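Local coordinates for protein beta-lactamase (Klebsiella pneumoniae, PDB 6KBY) that probably hydrolyses beta-lactam antibiotics to substituted beta-amino acids as a class C serine enzyme, and here carries adenosine monophosphate in its active-site pocket, at residues A[240-243]-A[247-250]. Residues are numbered along the deposited sequence; the frame is centred on the assembly and turned at random.
Sequences YVQA and QLKL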
loop_
_atom_site.group_PDB
_atom_site.type_symbol
_atom_site.label_atom_id
_atom_site.label_comp_id
_atom_site.label_asym_id
_atom_site.label_seq_id
_atom_site.Cartn_x
_atom_site.Cartn_y
_atom_site.Cartn_z
ATOM N N TYR A 240 -0.252 11.627 -0.654
ATOM C CA TYR A 240 -1.182 10.614 -0.153
ATOM C C TYR A 240 -1.028 10.436 1.350
ATOM O O TYR A 240 -2.024 10.312 2.077
ATOM C CB TYR A 240 -0.873 9.308 -0.872
ATOM C CG TYR A 240 -1.742 8.093 -0.640
ATOM C CD1 TYR A 240 -3.117 8.120 -0.856
ATOM C CD2 TYR A 240 -1.154 6.879 -0.315
ATOM C CE1 TYR A 240 -3.885 6.973 -0.717
ATOM C CE2 TYR A 240 -1.904 5.737 -0.176
ATOM C CZ TYR A 240 -3.270 5.789 -0.378
ATOM O OH TYR A 240 -4.037 4.648 -0.273
ATOM N N VAL A 241 0.214 10.418 1.833
ATOM C CA VAL A 241 0.459 10.310 3.270
ATOM C C VAL A 241 -0.096 11.528 4.004
ATOM O O VAL A 241 -0.774 11.402 5.030
ATOM C CB VAL A 241 1.961 10.096 3.529
ATOM C CG1 VAL A 241 2.297 10.286 5.004
ATOM C CG2 VAL A 241 2.384 8.712 3.047
ATOM N N GLN A 242 0.177 12.731 3.484
ATOM C CA GLN A 242 -0.363 13.936 4.106
ATOM C C GLN A 242 -1.884 13.928 4.115
ATOM O O GLN A 242 -2.509 14.347 5.099
ATOM C CB GLN A 242 0.159 15.183 3.392
ATOM C CG GLN A 242 1.628 15.452 3.611
ATOM C CD GLN A 242 1.936 16.925 3.486
ATOM O OE1 GLN A 242 2.005 17.460 2.380
ATOM N NE2 GLN A 242 2.087 17.598 4.620
ATOM N N ALA A 243 -2.499 13.493 3.016
ATOM C CA ALA A 243 -3.957 13.420 2.965
ATOM C C ALA A 243 -4.488 12.449 4.013
ATOM O O ALA A 243 -5.522 12.701 4.652
ATOM C CB ALA A 243 -4.395 12.986 1.565
ATOM N N GLN A 247 -3.843 16.710 6.424
ATOM C CA GLN A 247 -3.054 17.932 6.371
ATOM C C GLN A 247 -3.375 18.816 5.179
ATOM O O GLN A 247 -2.910 19.962 5.139
ATOM C CB GLN A 247 -1.566 17.593 6.341
ATOM C CG GLN A 247 -1.047 16.981 7.619
ATOM C CD GLN A 247 0.443 16.713 7.532
ATOM O OE1 GLN A 247 0.877 15.790 6.851
ATOM N NE2 GLN A 247 1.235 17.537 8.200
ATOM N N LEU A 248 -4.144 18.325 4.217
ATOM C CA LEU A 248 -4.354 19.014 2.957
ATOM C C LEU A 248 -5.813 19.412 2.805
ATOM O O LEU A 248 -6.720 18.704 3.257
ATOM C CB LEU A 248 -3.995 18.105 1.790
ATOM C CG LEU A 248 -2.596 17.495 1.831
ATOM C CD1 LEU A 248 -2.405 16.589 0.637
ATOM C CD2 LEU A 248 -1.545 18.586 1.852
ATOM N N LYS A 249 -6.029 20.548 2.147
ATOM C CA LYS A 249 -7.362 20.954 1.713
ATOM C C LYS A 249 -7.616 20.255 0.385
ATOM O O LYS A 249 -7.235 20.739 -0.683
ATOM C CB LYS A 249 -7.439 22.470 1.570
ATOM N N LEU A 250 -8.249 19.091 0.458
ATOM C CA LEU A 250 -8.458 18.245 -0.713
ATOM C C LEU A 250 -9.380 18.909 -1.729
ATOM O O LEU A 250 -10.425 18.360 -2.082
ATOM C CB LEU A 250 -9.034 16.897 -0.283
ATOM C CG LEU A 250 -8.138 15.662 -0.376
ATOM C CD1 LEU A 250 -6.665 16.016 -0.212
ATOM C CD2 LEU A 250 -8.563 14.650 0.672
#
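Gln242 and Gln247 share a chi1 near -70°, each CG lying opposite its own carbonyl carbon, and both chains run out extended, so the two amides meet across the turn at the helix end. Their chains cross almost perpendicularly with the amide planes 87° apart. Gln242 NE2 gives a weak, bent hydrogen bond to Gln247 OE1 at 3.1 Å, while Gln242 OE1 is taken by Asn45 ND2, consistent with the modelled orientation of this buried amide. The firmer tie is in the backbone: Gln247 N donates to Gln242 O in a nearly straight bond of 3.0 Å (171°), spanning five residues rather than the helical four, like the wide bond of a Schellman motif. Leu248 packs its branch across the base of the Gln242 chain at about a right angle, CG 3.9 Å from Gln242 CB and CD1 3.9 Å from Ala243 N. Leu250 reaches back with its CD1 to Ala243 CB, at 4.2 Å. This packing, away from the nucleotide pocket, folds the chain back on the last turns of helix 234-244. Leu260 of helix 255-262 touches Ala243 and Leu250, and Val241 rests on Ile332 and Phe334 of strand 328-335.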